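Local structure of GCN5-related N-acetyltransferase (Streptococcus suis, 3G3S) at residues Gly93-Thr98 / Asp222-Thr227; Thr106-Gly111 / Gly216-Trp221; Leu159-Val164 / Ile209-Asp214; Ile187-Arg192 / Gly199-Cys204; Ala203-Leu208 / Glu233-Glu238. The protein is a GCN5-related N-acetyltransferase (GNAT) family protein that probably transfers an acetyl group from acetyl-coenzyme A to the amine of an acceptor that is not identified. All blocks are in the same frame, centred on the assembly; numbering follows the deposited sequence.

Contact 1: residues Gly93-Thr98 / Asp222-Thr227. With CAC (cacodylate ion), chain D.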
# COMPACT_ATOMS: atom_id res chain seq x y z
N GLY A 93 23.18 13.94 -26.47
CA GLY A 93 22.08 12.98 -26.56
C GLY A 93 20.98 13.13 -25.51
O GLY A 93 20.02 12.37 -25.52
N VAL A 94 21.14 14.10 -24.61
CA VAL A 94 20.12 14.43 -23.62
C VAL A 94 19.81 15.91 -23.69
O VAL A 94 20.72 16.71 -23.90
CB VAL A 94 20.54 14.06 -22.17
CG1 VAL A 94 20.42 12.55 -21.93
CG2 VAL A 94 21.93 14.59 -21.85
N ARG A 95 18.53 16.26 -23.54
CA ARG A 95 18.07 17.65 -23.44
C ARG A 95 17.79 17.88 -21.96
O ARG A 95 17.02 17.13 -21.37
CB ARG A 95 16.77 17.91 -24.22
CG ARG A 95 16.21 19.37 -24.10
CD ARG A 95 14.85 19.57 -24.82
NE ARG A 95 13.65 19.05 -24.10
CZ ARG A 95 12.86 19.78 -23.29
NH1 ARG A 95 13.09 21.07 -23.05
NH2 ARG A 95 11.79 19.21 -22.71
N PHE A 96 18.40 18.91 -21.41
CA PHE A 96 18.28 19.28 -20.03
C PHE A 96 17.20 20.32 -19.94
O PHE A 96 17.18 21.21 -20.76
CB PHE A 96 19.61 19.89 -19.55
CG PHE A 96 19.53 20.59 -18.22
CD1 PHE A 96 19.36 19.85 -17.03
CD2 PHE A 96 19.63 21.99 -18.14
CE1 PHE A 96 19.29 20.48 -15.81
CE2 PHE A 96 19.57 22.63 -16.92
CZ PHE A 96 19.41 21.88 -15.74
N PHE A 97 16.31 20.21 -18.96
CA PHE A 97 15.23 21.19 -18.79
C PHE A 97 14.73 21.16 -17.36
O PHE A 97 15.15 20.30 -16.57
CB PHE A 97 14.09 20.99 -19.82
CG PHE A 97 13.29 19.73 -19.62
CD1 PHE A 97 13.76 18.52 -20.05
CD2 PHE A 97 12.05 19.77 -19.02
CE1 PHE A 97 13.03 17.39 -19.90
CE2 PHE A 97 11.31 18.63 -18.84
CZ PHE A 97 11.81 17.42 -19.27
N THR A 98 13.85 22.11 -17.03
CA THR A 98 13.33 22.29 -15.68
C THR A 98 11.85 22.05 -15.60
O THR A 98 11.09 22.51 -16.44
CB THR A 98 13.59 23.73 -15.18
OG1 THR A 98 15.01 23.98 -15.22
CG2 THR A 98 13.08 23.93 -13.74
N ASP A 222 2.40 17.95 -11.23
CA ASP A 222 3.83 18.10 -11.36
C ASP A 222 3.99 18.74 -12.74
O ASP A 222 3.71 18.13 -13.77
CB ASP A 222 4.53 16.76 -11.24
CG ASP A 222 5.98 16.88 -10.94
OD1 ASP A 222 6.36 17.36 -9.86
OD2 ASP A 222 6.77 16.35 -11.77
N ALA A 223 4.37 20.01 -12.75
CA ALA A 223 4.37 20.83 -13.95
C ALA A 223 5.53 20.55 -14.90
O ALA A 223 6.68 20.69 -14.53
CB ALA A 223 4.35 22.31 -13.56
N HIS A 224 5.20 20.21 -16.14
CA HIS A 224 6.21 19.96 -17.16
C HIS A 224 6.86 21.24 -17.66
O HIS A 224 8.00 21.23 -18.14
CB HIS A 224 5.60 19.23 -18.35
CG HIS A 224 6.61 18.77 -19.37
ND1 HIS A 224 7.65 17.92 -19.06
CD2 HIS A 224 6.70 19.02 -20.70
CE1 HIS A 224 8.34 17.66 -20.16
NE2 HIS A 224 7.79 18.31 -21.17
N THR A 225 6.15 22.36 -17.52
CA THR A 225 6.61 23.66 -17.99
C THR A 225 6.12 24.77 -17.06
O THR A 225 5.21 24.56 -16.26
CB THR A 225 6.01 23.95 -19.33
OG1 THR A 225 4.59 23.92 -19.19
CG2 THR A 225 6.43 22.92 -20.38
N LEU A 226 6.70 25.94 -17.20
CA LEU A 226 6.25 27.11 -16.46
C LEU A 226 4.78 27.40 -16.76
O LEU A 226 4.01 27.80 -15.87
CB LEU A 226 7.09 28.34 -16.81
CG LEU A 226 8.31 28.64 -15.97
CD1 LEU A 226 9.28 29.56 -16.72
CD2 LEU A 226 7.86 29.24 -14.62
N THR A 227 4.38 27.21 -18.01
CA THR A 227 3.02 27.43 -18.42
C THR A 227 2.11 26.51 -17.63
O THR A 227 1.03 26.91 -17.17
CB THR A 227 2.87 27.16 -19.93
OG1 THR A 227 3.58 28.17 -20.63
CG2 THR A 227 1.43 27.19 -20.39
AS CAC D . 1.29 18.31 -16.36
O1 CAC D . 2.42 19.63 -16.76
O2 CAC D . 2.23 16.96 -15.79
C1 CAC D . -0.17 18.68 -15.10
C2 CAC D . 0.25 17.68 -17.93
O HOH W 1 10.17 23.03 -18.78
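In the GNAT sheet, strand 94-102 runs antiparallel to strand 218-223, and F97 and H224 meet where the latter strand turns off toward helix 226-235. CE2 of F97 lies 3.4 Å from CE1 of H224, with CZ of F97 close behind. The two rings, 5.2 Å apart at their centroids and inclined at 72°, meet obliquely. A chi1 of -173° carries the imidazole of H224 out toward F97, and a weak hydrogen bond from R99 reaches its ND1. F97 also carries the guanidinium of R95, whose NH2 sits 3.3 Å above the F97 ring plane, over its centre; a salt bridge to E247 holds the same arginine by NE.

Beside the rings the backbones come closest at T98 and T225, whose CA atoms are 7.2 Å apart. One water bridges the two segments there, donating to T98 O at 2.6 Å and to H224 O at 2.9 Å. The end of strand 218-223 also meets a cacodylate ion, probably from the crystallisation liquor, which S228 OG binds as well. Its place, by the end of this strand, is consistent with the acetyl-coenzyme A cleft of GNAT relatives. H224 N donates to O1 of the cacodylate over 2.9 Å, with a nearly straight N-H...O angle of 169°.

Contact 2: residues Thr106-Gly111 / Gly216-Trp221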
# COMPACT_ATOMS: atom_id res chain seq x y z
N THR A 106 -2.21 20.95 -0.78
CA THR A 106 -3.07 21.91 -1.43
C THR A 106 -4.42 22.13 -0.78
O THR A 106 -5.12 21.19 -0.46
CB THR A 106 -3.36 21.43 -2.85
OG1 THR A 106 -2.15 20.90 -3.40
CG2 THR A 106 -3.85 22.56 -3.70
N GLU A 107 -4.78 23.40 -0.61
CA GLU A 107 -6.10 23.77 -0.15
C GLU A 107 -6.82 24.25 -1.41
O GLU A 107 -6.46 25.28 -1.95
CB GLU A 107 -6.04 24.92 0.88
CG GLU A 107 -5.39 24.58 2.22
CD GLU A 107 -5.15 25.84 3.10
OE1 GLU A 107 -5.96 26.80 3.03
OE2 GLU A 107 -4.16 25.85 3.86
N PHE A 108 -7.79 23.49 -1.88
CA PHE A 108 -8.57 23.86 -3.07
C PHE A 108 -9.79 24.69 -2.72
O PHE A 108 -10.41 24.47 -1.69
CB PHE A 108 -9.04 22.61 -3.81
CG PHE A 108 -7.91 21.82 -4.39
CD1 PHE A 108 -7.22 22.30 -5.48
CD2 PHE A 108 -7.55 20.59 -3.85
CE1 PHE A 108 -6.18 21.58 -6.03
CE2 PHE A 108 -6.50 19.87 -4.40
CZ PHE A 108 -5.82 20.36 -5.48
N ASP A 109 -10.14 25.62 -3.60
CA ASP A 109 -11.32 26.48 -3.44
C ASP A 109 -12.35 25.83 -4.30
O ASP A 109 -12.36 26.01 -5.50
CB ASP A 109 -10.96 27.89 -3.88
CG ASP A 109 -12.11 28.86 -3.81
OD1 ASP A 109 -13.27 28.42 -3.66
OD2 ASP A 109 -11.83 30.07 -3.94
N LEU A 110 -13.20 25.02 -3.69
CA LEU A 110 -14.20 24.29 -4.45
C LEU A 110 -15.15 25.20 -5.24
O LEU A 110 -15.63 24.81 -6.31
CB LEU A 110 -15.05 23.43 -3.52
CG LEU A 110 -14.41 22.41 -2.57
CD1 LEU A 110 -15.52 21.65 -1.83
CD2 LEU A 110 -13.49 21.45 -3.30
N GLY A 111 -15.44 26.38 -4.69
CA GLY A 111 -16.35 27.33 -5.37
C GLY A 111 -15.75 27.81 -6.66
O GLY A 111 -16.39 27.84 -7.71
N GLY A 216 -12.30 11.38 -2.31
CA GLY A 216 -11.23 11.33 -1.31
C GLY A 216 -9.82 11.09 -1.85
O GLY A 216 -8.93 10.74 -1.09
N LEU A 217 -9.62 11.33 -3.14
CA LEU A 217 -8.32 11.16 -3.77
C LEU A 217 -7.60 12.49 -3.83
O LEU A 217 -8.24 13.53 -4.00
CB LEU A 217 -8.52 10.64 -5.20
CG LEU A 217 -9.28 9.32 -5.30
CD1 LEU A 217 -9.57 8.99 -6.73
CD2 LEU A 217 -8.49 8.22 -4.63
N TYR A 218 -6.28 12.49 -3.65
CA TYR A 218 -5.51 13.72 -3.81
C TYR A 218 -5.13 13.85 -5.28
O TYR A 218 -4.55 12.90 -5.85
CB TYR A 218 -4.24 13.74 -2.96
CG TYR A 218 -3.43 14.97 -3.25
CD1 TYR A 218 -3.87 16.22 -2.84
CD2 TYR A 218 -2.23 14.91 -3.99
CE1 TYR A 218 -3.16 17.37 -3.12
CE2 TYR A 218 -1.51 16.08 -4.26
CZ TYR A 218 -1.99 17.31 -3.81
OH TYR A 218 -1.31 18.47 -4.07
N PRO A 219 -5.51 14.97 -5.93
CA PRO A 219 -5.13 15.22 -7.31
C PRO A 219 -3.78 15.93 -7.38
O PRO A 219 -3.66 17.12 -7.12
CB PRO A 219 -6.26 16.12 -7.82
CG PRO A 219 -6.72 16.85 -6.60
CD PRO A 219 -6.40 16.03 -5.40
N SER A 220 -2.73 15.18 -7.69
CA SER A 220 -1.38 15.77 -7.77
C SER A 220 -1.06 16.46 -9.07
O SER A 220 -1.48 15.99 -10.15
CB SER A 220 -0.32 14.66 -7.60
OG SER A 220 0.97 15.17 -7.79
N TRP A 221 -0.26 17.52 -8.99
CA TRP A 221 0.23 18.23 -10.18
C TRP A 221 1.75 18.35 -10.14
O TRP A 221 2.33 18.78 -9.14
CB TRP A 221 -0.37 19.63 -10.26
CG TRP A 221 -0.27 20.30 -11.59
CD1 TRP A 221 0.85 20.85 -12.16
CD2 TRP A 221 -1.34 20.57 -12.48
NE1 TRP A 221 0.54 21.42 -13.36
CE2 TRP A 221 -0.79 21.27 -13.59
CE3 TRP A 221 -2.71 20.28 -12.47
CZ2 TRP A 221 -1.56 21.66 -14.68
CZ3 TRP A 221 -3.48 20.68 -13.56
CH2 TRP A 221 -2.90 21.37 -14.65
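Polar contact between T106 and Y218 rests on two hydroxyls: T106 OG1 and Y218 OH are hydrogen-bonded at 2.7 Å, and either may be the donor. The threonine oxygen lies in the plane of the tyrosine ring, at its edge, while the two side chains cross at about a right angle. Y218 reaches it with its ring swung opposite the backbone N (chi1 175°), and K103 O adds a weak bond to the same phenol oxygen.

The apolar part is made by F108. It comes from the direction opposite to P219, with its CE2 3.7 Å from P219 CG in an oblique approach, and CE2 is also 4.4 Å from Y218 CE1. T106 CG2 lies over the rim of one F108 face, 3.4 Å above the plane, so the threonine serves both halves of the contact. Y237 packs edge-to-face with F108, and I209 and L213 of helix 200-214 also touch that ring.

Capping interactions frame the segments. D109, the N-cap of helix 110-118, accepts through OD1 from H112 N and weakly from G111 N, whereas G216, with positive phi, closes helix 200-214 in a Schellman motif. Strand 218-223 follows directly, completing the beta-alpha-beta unit of the GNAT fold.

Contact 3: residues Leu159-Val164 / Ile209-Asp214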
# COMPACT_ATOMS: atom_id res chain seq x y z
N LEU A 159 -8.57 1.74 -11.73
CA LEU A 159 -7.60 2.56 -10.97
C LEU A 159 -7.43 4.01 -11.43
O LEU A 159 -6.91 4.84 -10.67
CB LEU A 159 -6.22 1.91 -11.05
CG LEU A 159 -6.10 0.43 -10.64
CD1 LEU A 159 -4.62 0.01 -10.69
CD2 LEU A 159 -6.66 0.19 -9.26
N GLY A 160 -7.82 4.32 -12.66
CA GLY A 160 -7.63 5.65 -13.20
C GLY A 160 -8.90 6.46 -13.12
O GLY A 160 -9.95 5.96 -12.73
N LEU A 161 -8.80 7.71 -13.53
CA LEU A 161 -9.91 8.64 -13.53
C LEU A 161 -9.56 9.77 -14.49
O LEU A 161 -8.41 10.28 -14.50
CB LEU A 161 -10.12 9.19 -12.11
CG LEU A 161 -11.29 10.17 -11.94
CD1 LEU A 161 -12.59 9.45 -12.22
CD2 LEU A 161 -11.28 10.80 -10.57
N GLY A 162 -10.53 10.17 -15.30
CA GLY A 162 -10.29 11.27 -16.21
C GLY A 162 -11.53 11.81 -16.88
O GLY A 162 -12.60 11.19 -16.84
N CYS A 163 -11.37 12.98 -17.47
CA CYS A 163 -12.44 13.58 -18.23
C CYS A 163 -11.91 14.36 -19.44
O CYS A 163 -10.76 14.81 -19.47
CB CYS A 163 -13.32 14.45 -17.34
SG CYS A 163 -12.56 15.87 -16.82
N VAL A 164 -12.78 14.48 -20.44
CA VAL A 164 -12.47 15.08 -21.71
C VAL A 164 -13.51 16.09 -22.14
O VAL A 164 -14.64 16.05 -21.67
CB VAL A 164 -12.38 13.99 -22.81
CG1 VAL A 164 -11.22 13.12 -22.54
CG2 VAL A 164 -13.65 13.17 -22.88
N ILE A 209 -10.16 17.59 -10.61
CA ILE A 209 -9.80 17.88 -9.21
C ILE A 209 -11.05 17.66 -8.37
O ILE A 209 -11.03 16.92 -7.41
CB ILE A 209 -9.26 19.32 -9.05
CG1 ILE A 209 -7.87 19.43 -9.71
CG2 ILE A 209 -9.19 19.75 -7.54
CD1 ILE A 209 -7.31 20.84 -9.89
N LEU A 210 -12.16 18.28 -8.77
CA LEU A 210 -13.44 18.12 -8.05
C LEU A 210 -13.88 16.66 -7.95
O LEU A 210 -14.36 16.22 -6.90
CB LEU A 210 -14.53 18.97 -8.71
CG LEU A 210 -14.45 20.47 -8.48
CD1 LEU A 210 -15.41 21.20 -9.41
CD2 LEU A 210 -14.76 20.82 -7.01
N ALA A 211 -13.70 15.91 -9.04
CA ALA A 211 -14.02 14.49 -9.06
C ALA A 211 -13.14 13.73 -8.05
O ALA A 211 -13.62 12.80 -7.36
CB ALA A 211 -13.82 13.92 -10.46
N CYS A 212 -11.87 14.09 -7.99
CA CYS A 212 -10.92 13.49 -7.06
C CYS A 212 -11.29 13.76 -5.63
O CYS A 212 -11.44 12.83 -4.83
CB CYS A 212 -9.52 14.02 -7.31
SG CYS A 212 -8.78 13.19 -8.75
N LEU A 213 -11.46 15.03 -5.31
CA LEU A 213 -11.82 15.44 -3.97
C LEU A 213 -13.10 14.74 -3.52
O LEU A 213 -13.19 14.24 -2.40
CB LEU A 213 -11.96 16.95 -3.90
CG LEU A 213 -10.71 17.82 -4.15
CD1 LEU A 213 -11.09 19.25 -3.94
CD2 LEU A 213 -9.50 17.47 -3.26
N ASP A 214 -14.07 14.64 -4.42
CA ASP A 214 -15.33 13.95 -4.14
C ASP A 214 -15.12 12.49 -3.74
O ASP A 214 -15.88 11.95 -2.96
CB ASP A 214 -16.22 14.01 -5.38
CG ASP A 214 -17.55 13.33 -5.16
OD1 ASP A 214 -18.36 13.85 -4.36
OD2 ASP A 214 -17.78 12.28 -5.82
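L161 puts one methyl, CD2, against two neighbouring residues of helix 200-214. The methyl is 4.0 Å from CB of A211 and 3.9 Å from SG of C212, so it sits almost equally close to both and bridges them on the helix surface. Its extended shape gives it this reach: CG points directly away from N (chi1 -179°), and chi2 of 65° leaves CD2, rather than CD1, trans to CA at the end of the chain. The backbones stay well apart, with 8.1 Å between the CA atoms of L161 and C212. C212 SG lies beside its own backbone N, anti to its carbonyl carbon, and meets CD2 of L161 there.

No hydrogen bond joins the two segments; the touch is apolar, carried by methyls and a thiol. L161 is nevertheless anchored at its backbone, since its N and O bond to the hydroxyls of S177 and S176 on strand 170-181. On the helix side, regular bonds from L213 N to I209 O and from D214 N to L210 O keep the last turns intact. L208 extends the patch around L161, and P219 meets C212 from strand 218-223. The contact therefore lies where strand 162-167 begins, against the long helix of the central beta-alpha-beta unit, a helix laid across one face of the sheet as in GNAT domains.

Contact 4: residues Ile187-Arg192 / Gly199-Cys204. With EDO (1,2-ethanediol), chain F.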
# COMPACT_ATOMS: atom_id res chain seq x y z
N ILE A 187 -1.82 14.05 -12.26
CA ILE A 187 -2.57 14.60 -13.35
C ILE A 187 -1.79 14.84 -14.62
O ILE A 187 -0.62 15.22 -14.61
CB ILE A 187 -3.28 15.95 -12.92
CG1 ILE A 187 -4.29 15.65 -11.86
CG2 ILE A 187 -3.91 16.66 -14.16
CD1 ILE A 187 -5.10 16.91 -11.42
N GLU A 188 -2.47 14.56 -15.73
CA GLU A 188 -2.01 14.81 -17.07
C GLU A 188 -3.10 15.66 -17.67
O GLU A 188 -4.26 15.25 -17.62
CB GLU A 188 -1.97 13.50 -17.84
CG GLU A 188 -1.77 13.61 -19.35
CD GLU A 188 -0.36 14.02 -19.77
OE1 GLU A 188 0.58 14.04 -18.95
OE2 GLU A 188 -0.20 14.31 -20.97
N VAL A 189 -2.73 16.80 -18.23
CA VAL A 189 -3.66 17.66 -18.93
C VAL A 189 -3.12 17.87 -20.35
O VAL A 189 -1.90 18.12 -20.53
CB VAL A 189 -3.83 19.02 -18.24
CG1 VAL A 189 -4.83 19.84 -18.99
CG2 VAL A 189 -4.28 18.83 -16.80
N ASP A 190 -4.00 17.78 -21.34
CA ASP A 190 -3.63 17.97 -22.74
C ASP A 190 -4.75 18.67 -23.52
O ASP A 190 -5.93 18.41 -23.27
CB ASP A 190 -3.38 16.62 -23.39
CG ASP A 190 -2.11 15.92 -22.89
OD1 ASP A 190 -1.02 16.47 -23.14
OD2 ASP A 190 -2.20 14.79 -22.33
N THR A 191 -4.38 19.56 -24.46
CA THR A 191 -5.32 20.20 -25.34
C THR A 191 -4.83 20.11 -26.76
O THR A 191 -3.66 20.33 -27.03
CB THR A 191 -5.52 21.64 -24.95
OG1 THR A 191 -5.99 21.67 -23.60
CG2 THR A 191 -6.54 22.34 -25.88
N ARG A 192 -5.73 19.82 -27.70
CA ARG A 192 -5.33 19.68 -29.08
C ARG A 192 -4.86 21.06 -29.59
O ARG A 192 -5.42 22.08 -29.23
CB ARG A 192 -6.46 19.06 -29.88
CG ARG A 192 -5.95 18.37 -31.09
CD ARG A 192 -7.05 17.69 -31.83
NE ARG A 192 -7.99 18.60 -32.46
CZ ARG A 192 -9.10 18.20 -33.08
NH1 ARG A 192 -9.43 16.94 -33.06
NH2 ARG A 192 -9.90 19.09 -33.66
N GLY A 199 -8.91 28.11 -22.65
CA GLY A 199 -9.25 27.79 -21.25
C GLY A 199 -9.88 26.43 -21.05
O GLY A 199 -10.48 26.17 -20.01
N LEU A 200 -9.74 25.55 -22.04
CA LEU A 200 -10.29 24.23 -21.94
C LEU A 200 -9.55 23.37 -20.90
O LEU A 200 -10.18 22.64 -20.13
CB LEU A 200 -10.29 23.55 -23.32
CG LEU A 200 -11.11 24.24 -24.43
CD1 LEU A 200 -11.15 23.39 -25.67
CD2 LEU A 200 -12.53 24.58 -24.01
N ALA A 201 -8.22 23.45 -20.89
CA ALA A 201 -7.40 22.69 -19.94
C ALA A 201 -7.82 22.93 -18.48
O ALA A 201 -7.97 22.00 -17.69
CB ALA A 201 -5.91 23.05 -20.13
N LYS A 202 -8.04 24.20 -18.17
CA LYS A 202 -8.44 24.71 -16.87
C LYS A 202 -9.81 24.17 -16.46
O LYS A 202 -10.02 23.79 -15.31
CB LYS A 202 -8.45 26.23 -17.02
CG LYS A 202 -8.64 27.08 -15.81
CD LYS A 202 -8.60 28.59 -16.21
CE LYS A 202 -9.83 29.04 -17.05
NZ LYS A 202 -9.68 30.35 -17.77
N ALA A 203 -10.74 24.10 -17.40
CA ALA A 203 -12.06 23.56 -17.13
C ALA A 203 -12.02 22.06 -16.84
O ALA A 203 -12.67 21.60 -15.90
CB ALA A 203 -13.02 23.86 -18.31
N CYS A 204 -11.31 21.28 -17.65
CA CYS A 204 -11.26 19.83 -17.40
C CYS A 204 -10.38 19.50 -16.19
O CYS A 204 -10.61 18.48 -15.55
CB CYS A 204 -10.85 19.03 -18.66
SG CYS A 204 -9.38 19.58 -19.51
C1 EDO F . 2.58 13.28 -15.88
O1 EDO F . 2.28 14.39 -16.73
C2 EDO F . 3.49 13.68 -14.73
O2 EDO F . 3.38 15.09 -14.48
O HOH W 2 -5.96 24.52 -22.91
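A201 packs its methyl between two residues of strand 184-191, and here the contact is tight. Its CB is 3.6 Å from CG1 of V189 and 3.7 Å from OG1 of T191, two residues that point to the same face of the strand. V189 turns CG1 anti to its backbone N (chi1 -178°), which brings that methyl to the alanine CB. The small side chain brings helix and strand close, with 6.3 Å between the CA atoms of T191 and A201. W221 of strand 218-223 meets V189 next to this apolar core.

Toward the beginning of the helix the packing gives way to water. A single water lies between the segments, accepting from A201 N at 3.2 Å and hydrogen-bonded to T191 OG1 at 2.9 Å. T191 OG1 has S173 OG as a further partner, so the hydroxyl is held from the sheet as well.

The side chains of E188 and D190 leave the opposite face of the strand and take no part in the packing. E188 OE1 is 2.8 Å from O1 of an ethanediol, probably from the crystallisation liquor, whose other contacts include R99 NH2.

G199 stands at the N-cap of helix 200-214, so the N-H that donates to the water belongs to the helix's first turn. In GNAT enzymes the loop and helix start at this position bind the coenzyme A pyrophosphate; the water is consistent with an N-H there that can serve an incoming acceptor.

Contact 5: residues Ala203-Leu208 / Glu233-Glu238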
# COMPACT_ATOMS: atom_id res chain seq x y z
N ALA A 203 -10.74 24.10 -17.40
CA ALA A 203 -12.06 23.56 -17.13
C ALA A 203 -12.02 22.06 -16.84
O ALA A 203 -12.67 21.60 -15.90
CB ALA A 203 -13.02 23.86 -18.31
N CYS A 204 -11.31 21.28 -17.65
CA CYS A 204 -11.26 19.83 -17.40
C CYS A 204 -10.38 19.50 -16.19
O CYS A 204 -10.61 18.48 -15.55
CB CYS A 204 -10.85 19.03 -18.66
SG CYS A 204 -9.38 19.58 -19.51
N ALA A 205 -9.36 20.32 -15.92
CA ALA A 205 -8.52 20.14 -14.74
C ALA A 205 -9.37 20.42 -13.52
O ALA A 205 -9.38 19.63 -12.58
CB ALA A 205 -7.35 21.06 -14.78
N ALA A 206 -10.14 21.50 -13.58
CA ALA A 206 -11.00 21.83 -12.44
C ALA A 206 -11.96 20.68 -12.15
O ALA A 206 -12.09 20.27 -11.01
CB ALA A 206 -11.76 23.16 -12.67
N GLN A 207 -12.60 20.16 -13.19
CA GLN A 207 -13.56 19.05 -13.04
C GLN A 207 -12.91 17.81 -12.46
O GLN A 207 -13.47 17.16 -11.59
CB GLN A 207 -14.15 18.71 -14.39
CG GLN A 207 -15.18 17.55 -14.46
CD GLN A 207 -16.54 17.96 -13.95
OE1 GLN A 207 -16.71 18.19 -12.76
NE2 GLN A 207 -17.51 18.04 -14.85
N LEU A 208 -11.74 17.46 -12.99
CA LEU A 208 -11.02 16.29 -12.49
C LEU A 208 -10.69 16.42 -11.00
O LEU A 208 -10.90 15.48 -10.24
CB LEU A 208 -9.74 16.07 -13.30
CG LEU A 208 -8.87 14.87 -12.89
CD1 LEU A 208 -9.67 13.59 -12.88
CD2 LEU A 208 -7.63 14.76 -13.77
N GLU A 233 -1.26 26.99 -10.58
CA GLU A 233 -1.43 28.08 -9.59
C GLU A 233 -2.85 28.64 -9.65
O GLU A 233 -3.45 28.91 -8.62
CB GLU A 233 -0.39 29.18 -9.78
CG GLU A 233 0.99 28.74 -9.34
CD GLU A 233 2.11 29.68 -9.76
OE1 GLU A 233 1.94 30.46 -10.73
OE2 GLU A 233 3.19 29.61 -9.14
N LYS A 234 -3.41 28.73 -10.86
CA LYS A 234 -4.80 29.17 -11.01
C LYS A 234 -5.74 28.17 -10.38
O LYS A 234 -6.78 28.56 -9.88
CB LYS A 234 -5.18 29.39 -12.48
CG LYS A 234 -4.44 30.58 -13.14
N LEU A 235 -5.38 26.89 -10.41
CA LEU A 235 -6.23 25.83 -9.85
C LEU A 235 -6.04 25.65 -8.36
O LEU A 235 -6.74 24.84 -7.75
CB LEU A 235 -5.97 24.51 -10.57
CG LEU A 235 -6.38 24.50 -12.05
CD1 LEU A 235 -5.81 23.29 -12.73
CD2 LEU A 235 -7.90 24.55 -12.23
N GLY A 236 -5.07 26.33 -7.77
CA GLY A 236 -4.85 26.30 -6.32
C GLY A 236 -3.55 25.72 -5.86
O GLY A 236 -3.25 25.79 -4.68
N TYR A 237 -2.77 25.11 -6.76
CA TYR A 237 -1.50 24.53 -6.36
C TYR A 237 -0.48 25.62 -6.07
O TYR A 237 -0.59 26.75 -6.57
CB TYR A 237 -0.99 23.56 -7.44
CG TYR A 237 -1.91 22.40 -7.72
CD1 TYR A 237 -1.80 21.23 -6.98
CD2 TYR A 237 -2.85 22.44 -8.74
CE1 TYR A 237 -2.64 20.18 -7.20
CE2 TYR A 237 -3.66 21.36 -9.00
CZ TYR A 237 -3.54 20.21 -8.25
OH TYR A 237 -4.38 19.14 -8.44
N GLU A 238 0.51 25.31 -5.25
CA GLU A 238 1.59 26.23 -4.96
C GLU A 238 2.89 25.54 -5.29
O GLU A 238 3.05 24.34 -5.03
CB GLU A 238 1.60 26.66 -3.51
CG GLU A 238 0.44 27.57 -3.17
CD GLU A 238 0.43 28.02 -1.74
OE1 GLU A 238 1.46 27.83 -1.05
OE2 GLU A 238 -0.61 28.58 -1.30
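L235 spreads its two methyls over neighbouring alanines of helix 200-214. CD1 comes to 3.4 Å from CB of A205, tighter than an ordinary carbon-carbon contact, while CD2 lies more easily at 4.1 Å from CB of A206 and 4.0 Å from A206 N. The leucine thus straddles the two residues, with a methyl for each. Its CG sits beside the backbone N, anti to the carbonyl carbon, and chi2 of 167° extends the chain so that CD1 is the methyl that reaches furthest, into A205. With alanines on the helix 200-214 side, the CA atoms of A206 and L235 are 6.7 Å apart.

A second shell surrounds these residues. W221 of strand 218-223 touches A205 and L235, while L116 of helix 110-118 touches A206 and L235, and V117 packs on A206 as well. L235 is also fixed by its place at the end of helix 226-235. G236, with positive phi (116°), leaves the helix in a Schellman motif, its N bonding back to E233 O at 3.2 Å.

Beyond the turn, Y237 OH bonds to P219 O, and K234 O accepts from H112 NE2, so polar groups around the leucine are tied to the strand and to helix 110-118. Between the segments themselves no hydrogen bond forms. All three touching residues are buried, which implies that the direct join between the segments is apolar packing, with the polar bonds lying around it.

Contacts 2 to 5 form one continuous core around helix 200-214, whereas contact 1 lies at the end of strand 218-223, its centre 18 to 25 Å from the others. Centres of contacts 2 and 5 are about 8 Å apart, of 4 and 5 about 9 Å, of 2 and 3 about 10 Å. Contacts 4 and 5 use successive turns of the helix, A201 meeting the strand and A205 and A206 meeting helix 226-235. S220 O bonds I187 N, joining contacts 2 and 4 through neighbouring parallel strands. Contact 1 has atoms about 5 Å from contact 4; the cacodylate beside it lies about 4 Å from the V189 side chain and may mark the coenzyme cleft.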